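Local atomic coordinates of pseudoalteromonas arctica PAMC 21717 (Pseudoalteromonas arctica, PDB entry 5YL7), a protein that probably cleaves peptide bonds as a cold-active, calcium-binding serine protease of the subtilase family, from a psychrophilic bacterium. Residues G34-V39 against N163-I168; V219-V224 against S281-H286. All coordinates share one frame; numbering follows the deposited sequence.

Contact 1 of 2, residues G34-V39 against N163-I168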
ATOM      1  N   GLY A  34      10.701  11.846  -8.706  1.00  9.03           N
ATOM      2  CA  GLY A  34      11.834  11.896  -7.841  1.00  8.95           C
ATOM      3  C   GLY A  34      11.638  11.204  -6.482  1.00  9.71           C
ATOM      4  O   GLY A  34      12.587  11.191  -5.686  1.00 13.25           O
ATOM      5  N   VAL A  35      10.470  10.692  -6.230  1.00  7.04           N
ATOM      6  CA  VAL A  35      10.152  10.085  -4.924  1.00  6.59           C
ATOM      7  C   VAL A  35      10.131   8.578  -5.056  1.00  5.90           C
ATOM      8  O   VAL A  35       9.801   8.020  -6.094  1.00  6.63           O
ATOM      9  CB  VAL A  35       8.767  10.643  -4.466  1.00  6.55           C
ATOM     10  CG1 VAL A  35       8.428  10.087  -3.123  1.00  6.59           C
ATOM     11  CG2 VAL A  35       8.785  12.150  -4.440  1.00  7.05           C
ATOM     12  N   VAL A  36      10.548   7.921  -3.951  1.00  6.26           N
ATOM     13  CA  VAL A  36      10.621   6.473  -3.871  1.00  5.59           C
ATOM     14  C   VAL A  36       9.663   5.968  -2.789  1.00  5.10           C
ATOM     15  O   VAL A  36       9.708   6.451  -1.646  1.00  5.94           O
ATOM     16  CB  VAL A  36      12.058   6.002  -3.595  1.00  5.91           C
ATOM     17  CG1 VAL A  36      12.130   4.502  -3.394  1.00  6.80           C
ATOM     18  CG2 VAL A  36      12.964   6.411  -4.737  1.00  7.85           C
ATOM     19  N   VAL A  37       8.827   5.012  -3.184  1.00  5.15           N
ATOM     20  CA  VAL A  37       7.905   4.335  -2.274  1.00  4.96           C
ATOM     21  C   VAL A  37       8.276   2.914  -2.153  1.00  4.28           C
ATOM     22  O   VAL A  37       8.297   2.188  -3.153  1.00  5.67           O
ATOM     23  CB  VAL A  37       6.409   4.506  -2.724  1.00  4.92           C
ATOM     24  CG1 VAL A  37       5.473   3.832  -1.725  1.00  5.35           C
ATOM     25  CG2 VAL A  37       6.043   5.964  -2.955  1.00  5.54           C
ATOM     26  N   ALA A  38       8.541   2.421  -0.933  1.00  4.23           N
ATOM     27  CA  ALA A  38       8.770   0.985  -0.699  1.00  4.73           C
ATOM     28  C   ALA A  38       7.437   0.328  -0.390  1.00  4.88           C
ATOM     29  O   ALA A  38       6.712   0.788   0.495  1.00  5.94           O
ATOM     30  CB  ALA A  38       9.811   0.805   0.381  1.00  5.18           C
ATOM     31  N   VAL A  39       7.139  -0.746  -1.082  1.00  4.12           N
ATOM     32  CA  VAL A  39       5.897  -1.519  -0.893  1.00  4.60           C
ATOM     33  C   VAL A  39       6.285  -2.823  -0.249  1.00  4.53           C
ATOM     34  O   VAL A  39       6.965  -3.660  -0.885  1.00  4.78           O
ATOM     35  CB  VAL A  39       5.155  -1.711  -2.206  1.00  5.00           C
ATOM     36  CG1 VAL A  39       4.057  -2.701  -2.060  1.00  5.68           C
ATOM     37  CG2 VAL A  39       4.666  -0.395  -2.723  1.00  4.98           C
ATOM     38  N   ASN A 163      18.359   2.660  -3.088  1.00  9.10           N
ATOM     39  CA  ASN A 163      17.215   3.454  -3.318  1.00  8.82           C
ATOM     40  C   ASN A 163      16.405   3.645  -2.057  1.00  9.24           C
ATOM     41  O   ASN A 163      15.231   3.147  -1.997  1.00  8.43           O
ATOM     42  CB  ASN A 163      16.349   2.868  -4.442  1.00  9.79           C
ATOM     43  CG  ASN A 163      17.105   2.685  -5.767  1.00 10.38           C
ATOM     44  OD1 ASN A 163      17.295   3.747  -6.389  1.00 12.79           O
ATOM     45  ND2 ASN A 163      17.409   1.474  -6.119  1.00 10.60           N
ATOM     46  N   PRO A 164      16.938   4.264  -1.042  1.00  8.09           N
ATOM     47  CA  PRO A 164      16.176   4.472   0.185  1.00  8.05           C
ATOM     48  C   PRO A 164      14.861   5.168  -0.117  1.00  8.11           C
ATOM     49  O   PRO A 164      14.754   6.052  -0.938  1.00  9.63           O
ATOM     50  CB  PRO A 164      17.060   5.322   1.105  1.00  9.35           C
ATOM     51  CG  PRO A 164      18.084   5.863   0.129  1.00 12.40           C
ATOM     52  CD  PRO A 164      18.236   4.955  -1.025  1.00  9.88           C
ATOM     53  N   ALA A 165      13.819   4.736   0.618  1.00  6.52           N
ATOM     54  CA  ALA A 165      12.444   5.197   0.386  1.00  6.89           C
ATOM     55  C   ALA A 165      12.088   6.443   1.131  1.00  6.17           C
ATOM     56  O   ALA A 165      12.468   6.605   2.287  1.00  8.08           O
ATOM     57  CB  ALA A 165      11.448   4.100   0.649  1.00  7.79           C
ATOM     58  N   ASP A 166      11.319   7.292   0.516  1.00  6.20           N
ATOM     59  CA  ASP A 166      10.647   8.395   1.167  1.00  7.07           C
ATOM     60  C   ASP A 166       9.379   8.010   1.927  1.00  5.70           C
ATOM     61  O   ASP A 166       9.006   8.602   2.910  1.00  6.23           O
ATOM     62  CB  ASP A 166      10.289   9.450   0.103  1.00  7.30           C
ATOM     63  CG  ASP A 166      11.471   9.893  -0.697  1.00  9.17           C
ATOM     64  OD1 ASP A 166      12.279  10.605  -0.094  1.00 17.07           O
ATOM     65  OD2 ASP A 166      11.713   9.521  -1.836  1.00  9.61           O
ATOM     66  N   VAL A 167       8.767   6.937   1.414  1.00  5.22           N
ATOM     67  CA  VAL A 167       7.440   6.486   1.926  1.00  4.86           C
ATOM     68  C   VAL A 167       7.529   4.946   2.012  1.00  4.39           C
ATOM     69  O   VAL A 167       8.033   4.334   1.068  1.00  5.00           O
ATOM     70  CB  VAL A 167       6.323   6.883   0.980  1.00  5.44           C
ATOM     71  CG1 VAL A 167       4.969   6.400   1.483  1.00  5.58           C
ATOM     72  CG2 VAL A 167       6.330   8.341   0.673  1.00  5.71           C
ATOM     73  N   ILE A 168       7.012   4.379   3.087  1.00  4.37           N
ATOM     74  CA  ILE A 168       6.771   2.916   3.193  1.00  4.71           C
ATOM     75  C   ILE A 168       5.293   2.728   3.184  1.00  4.92           C
ATOM     76  O   ILE A 168       4.535   3.398   3.927  1.00  5.78           O
ATOM     77  CB  ILE A 168       7.388   2.359   4.455  1.00  4.98           C
ATOM     78  CG1 ILE A 168       8.935   2.200   4.262  1.00  5.71           C
ATOM     79  CG2 ILE A 168       6.774   1.081   4.911  1.00  5.58           C
ATOM     80  CD1 ILE A 168       9.666   2.018   5.555  1.00  6.80           C
TER
HETATM   81  O   HOH W   1      13.893  10.138  -3.363  1.00 25.77           O
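The carboxylate of D166, in the loop just before strand 167-170, meets the start of 34-39. At G34 the link is indirect: a water lies between the carbonyl O of that residue and OD2 of D166, 2.7 Å from OD2. V35 then brings CG1 to 3.6 Å from the same OD2, the two side chains meeting at a slant. V36 supplies the direct bond, its N reaching OD2 of D166 at 2.9 Å and a nearly straight 167°; the oxygen uses its anti lone pair. With CG folded beside the backbone N of D166 (chi1 -55°), the acid turns back to take up the amide that opens the strand.

The carbonyl O of V36 is gripped twice, by D166 N at 2.8 Å and by V167 N at 3.2 Å, the second donor lying in the carbonyl plane and the first tilted from it. V36 lies opposite A165 and V37 opposite V167, so D166 is an extra residue just before the regular parallel pairing of strands 36-41 and 167-170, neighbours in the central parallel sheet of the subtilisin-like alpha/beta fold. On the V36 side chain, CG1 stands over N163 O and the backbone of A165.

V37 and V167 lie side by side and point the same way, V37 CG2 4.1 Å from V167 CB, on the face where helix 280-297 packs through A288 and A292. A38 N carries the pairing on with a 2.8 Å bond to V167 O, and A38 also bonds N169. Its methyl turns to the other face, where A38 CB meets A165 CB at 3.7 Å and, together with I168, faces helix 140-150.

Contact 2 of 2, residues V219-V224 against S281-H286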
ATOM      1  N   VAL A 219       1.046   6.429   9.874  1.00  4.75           N
ATOM      2  CA  VAL A 219      -0.227   6.936   9.310  1.00  4.98           C
ATOM      3  C   VAL A 219      -1.118   5.702   9.111  1.00  4.69           C
ATOM      4  O   VAL A 219      -0.896   4.910   8.182  1.00  4.43           O
ATOM      5  CB  VAL A 219      -0.024   7.663   7.989  1.00  5.54           C
ATOM      6  CG1 VAL A 219      -1.300   8.224   7.475  1.00  6.11           C
ATOM      7  CG2 VAL A 219       1.065   8.748   8.113  1.00  5.83           C
ATOM      8  N   ASN A 220      -2.102   5.530   9.989  1.00  4.49           N
ATOM      9  CA  ASN A 220      -2.978   4.360   9.979  1.00  4.68           C
ATOM     10  C   ASN A 220      -4.249   4.712   9.258  1.00  4.76           C
ATOM     11  O   ASN A 220      -4.884   5.766   9.521  1.00  5.30           O
ATOM     12  CB  ASN A 220      -3.285   3.893  11.411  1.00  5.18           C
ATOM     13  CG  ASN A 220      -3.836   2.499  11.431  1.00  5.94           C
ATOM     14  OD1 ASN A 220      -3.596   1.694  10.576  1.00  6.44           O
ATOM     15  ND2 ASN A 220      -4.593   2.188  12.528  1.00  7.24           N
ATOM     16  N   VAL A 221      -4.605   3.869   8.289  1.00  4.11           N
ATOM     17  CA  VAL A 221      -5.602   4.231   7.249  1.00  4.67           C
ATOM     18  C   VAL A 221      -6.795   3.282   7.308  1.00  4.08           C
ATOM     19  O   VAL A 221      -6.666   2.063   7.154  1.00  5.07           O
ATOM     20  CB  VAL A 221      -4.944   4.136   5.878  1.00  4.23           C
ATOM     21  CG1 VAL A 221      -5.940   4.525   4.777  1.00  4.32           C
ATOM     22  CG2 VAL A 221      -3.719   5.034   5.804  1.00  4.64           C
ATOM     23  N   ALA A 222      -7.973   3.919   7.484  1.00  3.99           N
ATOM     24  CA  ALA A 222      -9.289   3.219   7.361  1.00  4.39           C
ATOM     25  C   ALA A 222      -9.727   3.286   5.912  1.00  4.92           C
ATOM     26  O   ALA A 222      -9.305   4.103   5.103  1.00  5.14           O
ATOM     27  CB  ALA A 222     -10.307   3.858   8.277  1.00  4.96           C
ATOM     28  N   SER A 223     -10.673   2.399   5.549  1.00  4.85           N
ATOM     29  CA  SER A 223     -11.174   2.287   4.211  1.00  4.62           C
ATOM     30  C   SER A 223     -12.587   2.803   4.036  1.00  4.84           C
ATOM     31  O   SER A 223     -13.457   2.414   4.885  1.00  5.69           O
ATOM     32  CB  SER A 223     -11.175   0.847   3.781  1.00  5.34           C
ATOM     33  OG  SER A 223     -11.801   0.704   2.503  1.00  5.40           O
ATOM     34  N   VAL A 224     -12.859   3.614   3.047  1.00  4.62           N
ATOM     35  CA  VAL A 224     -14.199   3.945   2.579  1.00  4.57           C
ATOM     36  C   VAL A 224     -14.508   3.193   1.338  1.00  4.93           C
ATOM     37  O   VAL A 224     -13.665   2.833   0.503  1.00  5.22           O
ATOM     38  CB  VAL A 224     -14.470   5.429   2.413  1.00  5.60           C
ATOM     39  CG1 VAL A 224     -14.343   6.165   3.748  1.00  6.39           C
ATOM     40  CG2 VAL A 224     -13.581   6.057   1.365  1.00  6.00           C
ATOM     41  N   SER A 281      -5.981  -2.662   2.746  1.00  5.11           N
ATOM     42  CA  SER A 281      -4.783  -2.832   1.941  1.00  5.35           C
ATOM     43  C   SER A 281      -4.808  -2.013   0.645  1.00  4.76           C
ATOM     44  O   SER A 281      -3.766  -1.761   0.110  1.00  5.18           O
ATOM     45  CB  SER A 281      -4.672  -4.279   1.463  1.00  8.77           C
ATOM     46  OG  SER A 281      -4.163  -5.153   2.442  1.00 12.84           O
ATOM     47  N   MET A 282      -6.006  -1.705   0.142  1.00  4.53           N
ATOM     48  CA  MET A 282      -6.206  -0.929  -1.071  1.00  4.60           C
ATOM     49  C   MET A 282      -6.289   0.528  -0.736  1.00  4.42           C
ATOM     50  O   MET A 282      -5.904   1.389  -1.541  1.00  4.90           O
ATOM     51  CB  MET A 282      -7.438  -1.377  -1.834  1.00  5.54           C
ATOM     52  CG  MET A 282      -7.334  -2.665  -2.697  1.00  6.06           C
ATOM     53  SD  MET A 282      -7.022  -4.187  -1.791  1.00  7.11           S
ATOM     54  CE  MET A 282      -5.285  -4.403  -2.123  1.00  6.70           C
ATOM     55  N   ALA A 283      -6.783   0.858   0.462  1.00  4.26           N
ATOM     56  CA  ALA A 283      -6.832   2.264   0.918  1.00  4.30           C
ATOM     57  C   ALA A 283      -5.444   2.802   1.212  1.00  4.07           C
ATOM     58  O   ALA A 283      -5.089   3.925   0.818  1.00  4.72           O
ATOM     59  CB  ALA A 283      -7.733   2.320   2.160  1.00  4.51           C
ATOM     60  N   ALA A 284      -4.622   2.036   1.915  1.00  4.26           N
ATOM     61  CA  ALA A 284      -3.254   2.477   2.263  1.00  3.99           C
ATOM     62  C   ALA A 284      -2.427   2.971   1.091  1.00  3.40           C
ATOM     63  O   ALA A 284      -1.862   4.067   1.225  1.00  4.12           O
ATOM     64  CB  ALA A 284      -2.540   1.394   3.083  1.00  4.75           C
ATOM     65  N   PRO A 285      -2.375   2.280  -0.019  1.00  4.14           N
ATOM     66  CA  PRO A 285      -1.466   2.782  -1.146  1.00  4.11           C
ATOM     67  C   PRO A 285      -2.023   4.034  -1.749  1.00  4.30           C
ATOM     68  O   PRO A 285      -1.225   4.777  -2.352  1.00  4.78           O
ATOM     69  CB  PRO A 285      -1.391   1.605  -2.089  1.00  4.43           C
ATOM     70  CG  PRO A 285      -2.626   0.786  -1.740  1.00  4.52           C
ATOM     71  CD  PRO A 285      -2.722   0.860  -0.285  1.00  4.12           C
ATOM     72  N   HIS A 286      -3.311   4.326  -1.666  1.00  3.88           N
ATOM     73  CA  HIS A 286      -3.780   5.671  -2.047  1.00  4.05           C
ATOM     74  C   HIS A 286      -3.099   6.694  -1.212  1.00  4.41           C
ATOM     75  O   HIS A 286      -2.638   7.770  -1.708  1.00  4.90           O
ATOM     76  CB  HIS A 286      -5.294   5.776  -1.947  1.00  4.56           C
ATOM     77  CG  HIS A 286      -6.093   5.068  -3.021  1.00  4.37           C
ATOM     78  ND1 HIS A 286      -6.502   3.766  -2.945  1.00  4.90           N
ATOM     79  CD2 HIS A 286      -6.574   5.534  -4.229  1.00  4.45           C
ATOM     80  CE1 HIS A 286      -7.189   3.503  -4.057  1.00  4.96           C
ATOM     81  NE2 HIS A 286      -7.268   4.550  -4.840  1.00  4.94           N
TER
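V221 lays its CG1 methyl against A283, 3.9 Å from the A283 CB and about as far from the backbone where A284 begins. CG1 stands anti to the backbone N (chi1 -179°), which carries this branch to the helix. The A283 methyl, in return, points at the strand and rests against A222 O at 3.8 Å and S223 CA at 4.0 Å. With only a methyl at A283, the short segments approach to 7.2 Å between axes, their directions differing by 119°. The contact is purely van der Waals. From the S223 side chain it is CB that meets the A283 methyl, while OG bonds the Y233 hydroxyl.

Within the helix, P285 has no N-H to bond back to the turn before, and the helix kinks there. H286 reaches back four residues from its side chain: ND1 donates to M282 O at 2.8 Å, with the oxygen close to the ring plane, while NE2 pairs with H13.

S281, at the start of this segment, bonds through OG to H100 NE2, an arrangement consistent with the serine and histidine of a subtilase catalytic triad. The helix 280-297 that carries it is packed on one side against strand 219-224, where V287 continues the contact with V219 and V221, and on another against helix 100-109 through M282, P285 and H286, while H286 also touches strand 242-245.

How the contacts relate
Both contacts reach the same parallel sheet, and helix 280-297 forms part of contact 2 and covers one face of contact 1, yet they draw on different chemistry. Contact 1 joins two adjacent strands edge to edge, so backbone amides and carbonyls dominate, and its partly exposed end relies on a carboxylate and a water. Contact 2 is wholly buried and sets a strand across a helix, where small methyls and a valine branch do the work. The centres of contacts 1 and 2 lie about 17 Å apart. The shared helix connects them: its early turn packs on 219-224, while its later residues A288 and A292 cover V35, V37 and V167.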